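Local coordinates for protein Exo-poly-alpha-D-galacturonosidase (Thermotoga maritima, PDB 3JUR) that probably hydrolyses polygalacturonate, the backbone of pectin, as an exo-acting family 28 glycoside hydrolase working from chain ends, at residues V125-S130 with V201-V206; V224-E230 with M249-R255; T330-G336 with E365-P371. All blocks are in the same frame, centred on the assembly; numbering follows the deposited sequence.

Contact 1: residues V125-S130 with V201-V206; sequences VAITGS and VLVEGV
Val125 and Ile127 pair in register with Val201 and Val203, two strands running 4° from parallel. Leu202 serves both ways, its N giving to Val125 O at 3.0 Å and its O taking the N-H of Ile127. Glu204 N closes the ladder on Ile127 O at 2.7 Å, lying nearly on the extended C=O line. The same carbonyls also receive CA-H groups, Leu202 O taking that of Ala126 CA at 3.1 Å. Val125, Ile127, Val201 and Val203 share one face, where Val125, Val201 and Val203 meet Phe195 and Ile127 meets Val193. Ile127 CG2 continues the row to Val206 CG1 at 4.1 Å, the two side chains crossing almost perpendicularly. On the other face Ala126 CB meets Leu202 CB at 4.0 Å, and Leu202 goes on to touch Pro21.

Beyond the ladder, Thr128 and Glu204 run side by side. The methyl CG2 of Thr128 lies 3.5 Å from Glu204 OE1, alongside the carboxylate rather than bonded to it. With chi1 at 70° the hydroxyl OG1 sits between backbone N and carbonyl carbon, and it is hydrogen-bonded to Glu81 and His83; Glu204 OE2 forms a salt bridge to Arg227. The chains then leave the strand. Gly205, at a positive phi of 82°, brings its CA to 3.0 Å from Gly129 O, and a water donates to both Ser130 O and Gly205 O where the chains turn away.

The main-chain amides thus carry the pairing, while the hydrophobic face faces the interior beside strand 193-196. Thr128 OG1 and Glu204 OE2 are bonded to partners in other strands, so the two side chains lie alongside each other while each finds its polar partner in a neighbouring coil.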
loop_
_atom_site.group_PDB
_atom_site.type_symbol
_atom_site.label_atom_id
_atom_site.label_comp_id
_atom_site.label_asym_id
_atom_site.label_seq_id
_atom_site.Cartn_x
_atom_site.Cartn_y
_atom_site.Cartn_z
ATOM N N VAL D 125 -41.715 3.070 -32.312
ATOM C CA VAL D 125 -41.147 4.249 -32.948
ATOM C C VAL D 125 -39.623 4.164 -32.886
ATOM O O VAL D 125 -39.062 3.811 -31.849
ATOM C CB VAL D 125 -41.682 5.553 -32.298
ATOM C CG1 VAL D 125 -41.001 6.778 -32.891
ATOM C CG2 VAL D 125 -43.195 5.670 -32.497
ATOM N N ALA D 126 -38.954 4.456 -34.000
ATOM C CA ALA D 126 -37.497 4.329 -34.060
ATOM C C ALA D 126 -36.819 5.496 -34.764
ATOM O O ALA D 126 -37.377 6.083 -35.694
ATOM C CB ALA D 126 -37.102 3.012 -34.719
ATOM N N ILE D 127 -35.620 5.838 -34.294
ATOM C CA ILE D 127 -34.737 6.760 -35.003
ATOM C C ILE D 127 -33.423 6.027 -35.266
ATOM O O ILE D 127 -32.725 5.644 -34.329
ATOM C CB ILE D 127 -34.502 8.058 -34.206
ATOM C CG1 ILE D 127 -35.827 8.809 -34.000
ATOM C CG2 ILE D 127 -33.463 8.941 -34.904
ATOM C CD1 ILE D 127 -35.784 9.855 -32.882
ATOM N N THR D 128 -33.107 5.816 -36.540
ATOM C CA THR D 128 -31.972 4.978 -36.934
ATOM C C THR D 128 -31.106 5.703 -37.971
ATOM O O THR D 128 -31.438 6.815 -38.394
ATOM C CB THR D 128 -32.438 3.601 -37.506
ATOM O OG1 THR D 128 -33.053 3.788 -38.787
ATOM C CG2 THR D 128 -33.435 2.916 -36.576
ATOM N N GLY D 129 -30.006 5.073 -38.377
ATOM C CA GLY D 129 -29.129 5.626 -39.408
ATOM C C GLY D 129 -27.873 6.232 -38.823
ATOM O O GLY D 129 -27.730 6.318 -37.612
ATOM N N SER D 130 -26.963 6.667 -39.682
ATOM C CA SER D 130 -25.682 7.191 -39.226
ATOM C C SER D 130 -25.544 8.697 -39.466
ATOM O O SER D 130 -24.430 9.227 -39.487
ATOM C CB SER D 130 -24.543 6.447 -39.917
ATOM O OG SER D 130 -24.601 6.692 -41.313
ATOM N N VAL D 201 -39.446 1.686 -28.208
ATOM C CA VAL D 201 -38.753 2.806 -28.820
ATOM C C VAL D 201 -37.291 2.443 -29.016
ATOM O O VAL D 201 -36.660 1.869 -28.126
ATOM C CB VAL D 201 -38.877 4.084 -27.947
ATOM C CG1 VAL D 201 -37.947 5.178 -28.443
ATOM C CG2 VAL D 201 -40.323 4.582 -27.916
ATOM N N LEU D 202 -36.763 2.775 -30.187
ATOM C CA LEU D 202 -35.358 2.553 -30.502
ATOM C C LEU D 202 -34.738 3.840 -31.030
ATOM O O LEU D 202 -35.307 4.486 -31.899
ATOM C CB LEU D 202 -35.221 1.434 -31.541
ATOM C CG LEU D 202 -33.869 1.185 -32.217
ATOM C CD1 LEU D 202 -32.816 0.743 -31.216
ATOM C CD2 LEU D 202 -34.013 0.147 -33.322
ATOM N N VAL D 203 -33.587 4.216 -30.487
ATOM C CA VAL D 203 -32.771 5.283 -31.056
ATOM C C VAL D 203 -31.374 4.716 -31.268
ATOM O O VAL D 203 -30.724 4.271 -30.306
ATOM C CB VAL D 203 -32.680 6.534 -30.134
ATOM C CG1 VAL D 203 -31.752 7.605 -30.748
ATOM C CG2 VAL D 203 -34.060 7.114 -29.847
ATOM N N GLU D 204 -30.909 4.725 -32.513
ATOM C CA GLU D 204 -29.610 4.135 -32.825
ATOM C C GLU D 204 -28.855 4.871 -33.921
ATOM O O GLU D 204 -29.457 5.509 -34.783
ATOM C CB GLU D 204 -29.749 2.642 -33.178
ATOM C CG GLU D 204 -30.555 2.344 -34.445
ATOM C CD GLU D 204 -30.429 0.892 -34.906
ATOM O OE1 GLU D 204 -30.835 0.587 -36.048
ATOM O OE2 GLU D 204 -29.912 0.055 -34.137
ATOM N N GLY D 205 -27.529 4.790 -33.864
ATOM C CA GLY D 205 -26.678 5.227 -34.967
ATOM C C GLY D 205 -26.377 6.715 -35.041
ATOM O O GLY D 205 -25.245 7.103 -35.315
ATOM N N VAL D 206 -27.389 7.545 -34.804
ATOM C CA VAL D 206 -27.294 8.988 -35.065
ATOM C C VAL D 206 -26.340 9.752 -34.145
ATOM O O VAL D 206 -26.081 9.342 -33.011
ATOM C CB VAL D 206 -28.691 9.665 -35.039
ATOM C CG1 VAL D 206 -29.575 9.114 -36.152
ATOM C CG2 VAL D 206 -29.357 9.501 -33.670
HETATM O O HOH W 1 -23.408 9.391 -36.797
#

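Contact 2: residues V224-E230 with M249-R255; sequences VIIRNIE and MLIEKCR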
loop_
_atom_site.group_PDB
_atom_site.type_symbol
_atom_site.label_atom_id
_atom_site.label_comp_id
_atom_site.label_asym_id
_atom_site.label_seq_id
_atom_site.Cartn_x
_atom_site.Cartn_y
_atom_site.Cartn_z
ATOM N N VAL D 224 -37.354 0.759 -24.027
ATOM C CA VAL D 224 -36.607 1.759 -24.774
ATOM C C VAL D 224 -35.153 1.292 -24.960
ATOM O O VAL D 224 -34.494 0.885 -23.996
ATOM C CB VAL D 224 -36.661 3.144 -24.061
ATOM C CG1 VAL D 224 -35.954 4.218 -24.879
ATOM C CG2 VAL D 224 -38.107 3.552 -23.757
ATOM N N ILE D 225 -34.679 1.326 -26.205
ATOM C CA ILE D 225 -33.294 0.990 -26.533
ATOM C C ILE D 225 -32.604 2.206 -27.169
ATOM O O ILE D 225 -33.084 2.766 -28.156
ATOM C CB ILE D 225 -33.200 -0.228 -27.499
ATOM C CG1 ILE D 225 -33.776 -1.487 -26.850
ATOM C CG2 ILE D 225 -31.764 -0.471 -27.945
ATOM C CD1 ILE D 225 -34.107 -2.612 -27.849
ATOM N N ILE D 226 -31.489 2.619 -26.578
ATOM C CA ILE D 226 -30.642 3.646 -27.174
ATOM C C ILE D 226 -29.254 3.047 -27.297
ATOM O O ILE D 226 -28.628 2.658 -26.303
ATOM C CB ILE D 226 -30.640 4.948 -26.359
ATOM C CG1 ILE D 226 -32.066 5.491 -26.235
ATOM C CG2 ILE D 226 -29.752 6.004 -27.025
ATOM C CD1 ILE D 226 -32.296 6.315 -24.995
ATOM N N ARG D 227 -28.780 2.946 -28.530
ATOM C CA ARG D 227 -27.599 2.155 -28.807
ATOM C C ARG D 227 -26.813 2.750 -29.966
ATOM O O ARG D 227 -27.400 3.244 -30.928
ATOM C CB ARG D 227 -28.031 0.693 -29.042
ATOM C CG ARG D 227 -27.561 0.030 -30.307
ATOM C CD ARG D 227 -28.749 -0.488 -31.129
ATOM N NE ARG D 227 -29.394 -1.675 -30.566
ATOM C CZ ARG D 227 -30.242 -2.468 -31.227
ATOM N NH1 ARG D 227 -30.567 -2.226 -32.496
ATOM N NH2 ARG D 227 -30.765 -3.516 -30.617
ATOM N N ASN D 228 -25.489 2.721 -29.843
ATOM C CA ASN D 228 -24.569 3.207 -30.882
ATOM C C ASN D 228 -24.842 4.627 -31.399
ATOM O O ASN D 228 -24.669 4.910 -32.585
ATOM C CB ASN D 228 -24.453 2.196 -32.040
ATOM C CG ASN D 228 -23.866 0.868 -31.591
ATOM O OD1 ASN D 228 -24.603 -0.089 -31.327
ATOM N ND2 ASN D 228 -22.538 0.809 -31.470
ATOM N N ILE D 229 -25.251 5.512 -30.496
ATOM C CA ILE D 229 -25.398 6.926 -30.827
ATOM C C ILE D 229 -24.229 7.746 -30.275
ATOM O O ILE D 229 -23.503 7.295 -29.387
ATOM C CB ILE D 229 -26.737 7.522 -30.316
ATOM C CG1 ILE D 229 -26.763 7.585 -28.788
ATOM C CG2 ILE D 229 -27.931 6.747 -30.866
ATOM C CD1 ILE D 229 -27.509 8.763 -28.255
ATOM N N GLU D 230 -24.043 8.944 -30.822
ATOM C CA GLU D 230 -23.098 9.884 -30.257
ATOM C C GLU D 230 -23.777 11.187 -29.869
ATOM O O GLU D 230 -24.434 11.817 -30.699
ATOM C CB GLU D 230 -21.937 10.165 -31.209
ATOM C CG GLU D 230 -20.895 11.088 -30.566
ATOM C CD GLU D 230 -19.740 11.465 -31.471
ATOM O OE1 GLU D 230 -19.637 10.932 -32.595
ATOM O OE2 GLU D 230 -18.917 12.296 -31.036
ATOM N N MET D 249 -35.212 -0.311 -19.831
ATOM C CA MET D 249 -34.467 0.475 -20.789
ATOM C C MET D 249 -33.034 -0.021 -20.866
ATOM O O MET D 249 -32.436 -0.395 -19.845
ATOM C CB MET D 249 -34.507 1.954 -20.401
ATOM C CG MET D 249 -33.777 2.886 -21.351
ATOM S SD MET D 249 -34.249 4.599 -21.050
ATOM C CE MET D 249 -33.027 5.459 -22.007
ATOM N N LEU D 250 -32.501 -0.020 -22.084
ATOM C CA LEU D 250 -31.107 -0.350 -22.339
ATOM C C LEU D 250 -30.413 0.812 -23.029
ATOM O O LEU D 250 -30.921 1.362 -24.007
ATOM C CB LEU D 250 -30.999 -1.622 -23.193
ATOM C CG LEU D 250 -29.628 -2.009 -23.754
ATOM C CD1 LEU D 250 -28.621 -2.325 -22.628
ATOM C CD2 LEU D 250 -29.770 -3.184 -24.720
ATOM N N ILE D 251 -29.266 1.198 -22.490
ATOM C CA ILE D 251 -28.396 2.205 -23.099
ATOM C C ILE D 251 -27.035 1.537 -23.225
ATOM O O ILE D 251 -26.403 1.216 -22.215
ATOM C CB ILE D 251 -28.254 3.483 -22.224
ATOM C CG1 ILE D 251 -29.622 4.125 -21.953
ATOM C CG2 ILE D 251 -27.293 4.474 -22.888
ATOM C CD1 ILE D 251 -29.637 5.144 -20.793
ATOM N N GLU D 252 -26.596 1.315 -24.462
ATOM C CA GLU D 252 -25.366 0.564 -24.699
ATOM C C GLU D 252 -24.588 1.079 -25.900
ATOM O O GLU D 252 -25.173 1.620 -26.845
ATOM C CB GLU D 252 -25.663 -0.942 -24.831
ATOM C CG GLU D 252 -26.430 -1.361 -26.092
ATOM C CD GLU D 252 -26.493 -2.878 -26.274
ATOM O OE1 GLU D 252 -26.043 -3.623 -25.367
ATOM O OE2 GLU D 252 -26.986 -3.332 -27.334
ATOM N N LYS D 253 -23.267 0.926 -25.844
ATOM C CA LYS D 253 -22.373 1.236 -26.968
ATOM C C LYS D 253 -22.454 2.687 -27.460
ATOM O O LYS D 253 -22.130 2.972 -28.613
ATOM C CB LYS D 253 -22.615 0.246 -28.124
ATOM C CG LYS D 253 -21.947 -1.116 -27.946
ATOM C CD LYS D 253 -20.539 -1.105 -28.545
ATOM C CE LYS D 253 -19.549 -1.922 -27.705
ATOM N NZ LYS D 253 -19.666 -3.388 -27.960
ATOM N N CYS D 254 -22.880 3.600 -26.588
ATOM C CA CYS D 254 -22.986 5.020 -26.940
ATOM C C CYS D 254 -21.724 5.818 -26.576
ATOM O O CYS D 254 -20.962 5.427 -25.683
ATOM C CB CYS D 254 -24.217 5.656 -26.278
ATOM S SG CYS D 254 -25.810 4.885 -26.707
ATOM N N ARG D 255 -21.529 6.935 -27.277
ATOM C CA ARG D 255 -20.447 7.887 -27.014
ATOM C C ARG D 255 -21.033 9.230 -26.564
ATOM O O ARG D 255 -21.970 9.735 -27.191
ATOM C CB ARG D 255 -19.586 8.082 -28.269
ATOM C CG ARG D 255 -18.675 9.311 -28.216
ATOM C CD ARG D 255 -17.251 8.980 -27.794
ATOM N NE ARG D 255 -16.385 8.940 -28.970
ATOM C CZ ARG D 255 -15.450 9.839 -29.266
ATOM N NH1 ARG D 255 -15.206 10.865 -28.456
ATOM N NH2 ARG D 255 -14.739 9.697 -30.379
HETATM O O HOH W 2 -29.693 -3.646 -28.293
#
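Successive coils of a parallel beta-helix stack here, strand 224-227 beside strand 249-252 at 4.8 Å between axes and 2° from parallel. Leu250 N gives to Val224 O, Ile226 N to Leu250 O, Glu252 N to Ile226 O and Asn228 N to Glu252 O. Asn228 and Lys253 then bend both chains with positive phi, and their side chains lie side by side, Asn228 ND2 3.4 Å from Lys253 CB. Past the bend the pairing resumes with Arg255 N on Ile229 O at 2.9 Å, and Glu230 CG rests on Arg255 CG at 3.7 Å.

Inside the bend, Cys254 SG reaches Ile229 CG1 at 3.5 Å; with SG anti to its carbonyl carbon (chi1 -59°) the sulfur turns to the Ile229 side. On the face carrying Arg227 and Glu252, the Arg227 CB packs on Glu252 CG, and a water lying in the guanidinium plane accepts from Arg227 NH2 at 2.6 Å and donates to Glu252 OE2 at 2.9 Å. Arg227 also pairs with Glu204 and Glu20, Glu252 with Arg286. Aligned residues stacked from coil to coil, with a matching bend in each, are typical of the right-handed parallel beta-helix of family 28.

Contact 3: residues T330-G336 with E365-P371; sequences TNSRRGG and EEGEYLP
Ser332 and Tyr369 join two loops that have no regular secondary structure: Tyr369 N gives to Ser332 O at 2.8 Å, and Tyr369 O in turn receives Gly335 N, also at 2.8 Å but from above the carbonyl plane. Gly335, with phi 57°, lets its CA lie close against the CB of Tyr369. The ring of Tyr369 leads away from this pairing to a cation-pi contact with Arg274.

Ser332 adds its hydroxyl. With chi1 at 57°, OG projects to Gly367 N, which donates to it at 3.0 Å, and a water 2.7 Å from the same OG gives a hydrogen bond to Glu366 OE2. Leu370 CD2 closes over Ser332 CB at 4.0 Å. The guanidinium of Arg333 stacks on the carboxylate of Glu365, their planes 14° apart, with Glu365 CD 4.0 Å above the guanidinium plane and toward its rim; no N-H points at OE1, which lies well out of that plane, so the attraction is probably electrostatic. Pro371 fills the other end, CB 3.4 Å from Thr330 OG1 and CG against Asn331 O.

Within 330-336, an Asx turn sets the loop: Asn331 OD1 accepts from Arg333 N, while its ND2 bonds to Tyr362 O. Arg334 lays its guanidinium over the Asn331 amide, forming a salt bridge to Asp270 and a hydrogen bond to the carbonyl O of Ser303.

The first loop follows strand 327-329, which carries a sequence like the RIK motif of the family 28 substrate cleft, so both loops probably border that cleft. Main-chain bonds and one serine hydroxyl set how the two loops sit against each other, whereas the stacked Arg333 and Glu365 would probably add a less directional attraction.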
loop_
_atom_site.group_PDB
_atom_site.type_symbol
_atom_site.label_atom_id
_atom_site.label_comp_id
_atom_site.label_asym_id
_atom_site.label_seq_id
_atom_site.Cartn_x
_atom_site.Cartn_y
_atom_site.Cartn_z
ATOM N N THR D 330 -30.288 14.515 -4.348
ATOM C CA THR D 330 -31.648 14.680 -3.846
ATOM C C THR D 330 -31.636 15.691 -2.697
ATOM O O THR D 330 -30.571 16.169 -2.300
ATOM C CB THR D 330 -32.254 13.338 -3.374
ATOM O OG1 THR D 330 -33.631 13.523 -3.012
ATOM C CG2 THR D 330 -31.465 12.773 -2.176
ATOM N N ASN D 331 -32.817 16.023 -2.181
ATOM C CA ASN D 331 -32.950 16.845 -0.978
ATOM C C ASN D 331 -34.293 16.583 -0.295
ATOM O O ASN D 331 -35.092 15.784 -0.792
ATOM C CB ASN D 331 -32.760 18.335 -1.292
ATOM C CG ASN D 331 -33.778 18.866 -2.299
ATOM O OD1 ASN D 331 -34.945 18.469 -2.298
ATOM N ND2 ASN D 331 -33.338 19.781 -3.151
ATOM N N SER D 332 -34.546 17.254 0.832
ATOM C CA SER D 332 -35.768 17.005 1.604
ATOM C C SER D 332 -37.049 17.673 1.056
ATOM O O SER D 332 -38.104 17.594 1.689
ATOM C CB SER D 332 -35.559 17.314 3.096
ATOM O OG SER D 332 -35.138 18.651 3.301
ATOM N N ARG D 333 -36.966 18.318 -0.107
ATOM C CA ARG D 333 -38.182 18.722 -0.831
ATOM C C ARG D 333 -38.672 17.582 -1.730
ATOM O O ARG D 333 -39.827 17.594 -2.151
ATOM C CB ARG D 333 -37.966 19.968 -1.710
ATOM C CG ARG D 333 -36.975 20.987 -1.192
ATOM C CD ARG D 333 -37.640 22.260 -0.731
ATOM N NE ARG D 333 -37.908 23.175 -1.833
ATOM C CZ ARG D 333 -37.856 24.504 -1.740
ATOM N NH1 ARG D 333 -37.518 25.090 -0.598
ATOM N NH2 ARG D 333 -38.132 25.250 -2.803
ATOM N N ARG D 334 -37.797 16.611 -2.019
ATOM C CA ARG D 334 -38.045 15.609 -3.064
ATOM C C ARG D 334 -38.874 14.403 -2.644
ATOM O O ARG D 334 -39.641 13.880 -3.449
ATOM C CB ARG D 334 -36.731 15.091 -3.665
ATOM C CG ARG D 334 -35.904 16.105 -4.428
ATOM C CD ARG D 334 -36.493 16.451 -5.795
ATOM N NE ARG D 334 -35.544 17.287 -6.522
ATOM C CZ ARG D 334 -35.405 18.601 -6.348
ATOM N NH1 ARG D 334 -36.183 19.262 -5.492
ATOM N NH2 ARG D 334 -34.486 19.259 -7.040
ATOM N N GLY D 335 -38.693 13.935 -1.414
ATOM C CA GLY D 335 -39.239 12.638 -1.012
ATOM C C GLY D 335 -38.715 11.562 -1.948
ATOM O O GLY D 335 -37.598 11.674 -2.463
ATOM N N GLY D 336 -39.525 10.530 -2.178
ATOM C CA GLY D 336 -39.154 9.423 -3.055
ATOM C C GLY D 336 -37.986 8.615 -2.526
ATOM O O GLY D 336 -37.698 8.629 -1.319
ATOM N N GLU D 365 -31.675 23.138 -0.475
ATOM C CA GLU D 365 -33.101 23.333 -0.290
ATOM C C GLU D 365 -33.670 22.253 0.605
ATOM O O GLU D 365 -33.272 21.086 0.509
ATOM C CB GLU D 365 -33.819 23.323 -1.636
ATOM C CG GLU D 365 -33.572 24.570 -2.458
ATOM C CD GLU D 365 -34.288 24.550 -3.792
ATOM O OE1 GLU D 365 -34.450 25.638 -4.385
ATOM O OE2 GLU D 365 -34.686 23.452 -4.246
ATOM N N GLU D 366 -34.607 22.652 1.462
ATOM C CA GLU D 366 -35.173 21.770 2.479
ATOM C C GLU D 366 -36.696 21.761 2.474
ATOM O O GLU D 366 -37.332 22.721 2.040
ATOM C CB GLU D 366 -34.678 22.177 3.868
ATOM C CG GLU D 366 -33.193 21.934 4.105
ATOM C CD GLU D 366 -32.818 22.061 5.567
ATOM O OE1 GLU D 366 -33.116 23.115 6.171
ATOM O OE2 GLU D 366 -32.225 21.106 6.113
ATOM N N GLY D 367 -37.269 20.668 2.968
ATOM C CA GLY D 367 -38.718 20.522 3.070
ATOM C C GLY D 367 -39.113 19.395 4.005
ATOM O O GLY D 367 -38.344 19.006 4.888
ATOM N N GLU D 368 -40.307 18.855 3.785
ATOM C CA GLU D 368 -40.904 17.871 4.690
ATOM C C GLU D 368 -40.903 16.450 4.135
ATOM O O GLU D 368 -41.565 15.570 4.689
ATOM C CB GLU D 368 -42.341 18.283 5.040
ATOM C CG GLU D 368 -42.456 19.233 6.226
ATOM C CD GLU D 368 -42.061 20.670 5.904
ATOM O OE1 GLU D 368 -41.855 20.997 4.709
ATOM O OE2 GLU D 368 -41.965 21.477 6.855
ATOM N N TYR D 369 -40.162 16.229 3.052
ATOM C CA TYR D 369 -40.175 14.936 2.362
ATOM C C TYR D 369 -38.781 14.318 2.266
ATOM O O TYR D 369 -38.081 14.474 1.264
ATOM C CB TYR D 369 -40.841 15.070 0.987
ATOM C CG TYR D 369 -42.206 15.726 1.046
ATOM C CD1 TYR D 369 -43.358 14.974 1.272
ATOM C CD2 TYR D 369 -42.341 17.109 0.896
ATOM C CE1 TYR D 369 -44.622 15.589 1.344
ATOM C CE2 TYR D 369 -43.583 17.724 0.961
ATOM C CZ TYR D 369 -44.719 16.964 1.185
ATOM O OH TYR D 369 -45.943 17.589 1.245
ATOM N N LEU D 370 -38.392 13.613 3.329
ATOM C CA LEU D 370 -37.062 13.021 3.444
ATOM C C LEU D 370 -36.889 11.863 2.454
ATOM O O LEU D 370 -37.686 10.928 2.451
ATOM C CB LEU D 370 -36.788 12.567 4.888
ATOM C CG LEU D 370 -36.745 13.631 5.998
ATOM C CD1 LEU D 370 -36.945 13.009 7.382
ATOM C CD2 LEU D 370 -35.459 14.463 5.951
ATOM N N PRO D 371 -35.861 11.938 1.590
ATOM C CA PRO D 371 -35.647 10.888 0.587
ATOM C C PRO D 371 -35.001 9.634 1.173
ATOM O O PRO D 371 -34.141 9.724 2.054
ATOM C CB PRO D 371 -34.711 11.552 -0.426
ATOM C CG PRO D 371 -34.004 12.610 0.335
ATOM C CD PRO D 371 -34.894 13.047 1.454
HETATM O O HOH W 3 -32.947 18.656 4.909
#

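Contacts 1 and 2 are neighbours in the coil stack, their centres 9 Å apart. Strands 201-204 and 224-227 lie next to each other, joined by probable hydrogen bonds from Val203 N to Ile225 O and from Ile225 N to Val201 O, both 2.8 Å, so the four strands continue one ladder. Contact 3 stands apart, on the opposite side of the chain's centre: its centre is about 31 Å from that of contact 2 and 37 Å from that of contact 1. It joins loops that probably border the substrate cleft, whereas the first two build the helix wall.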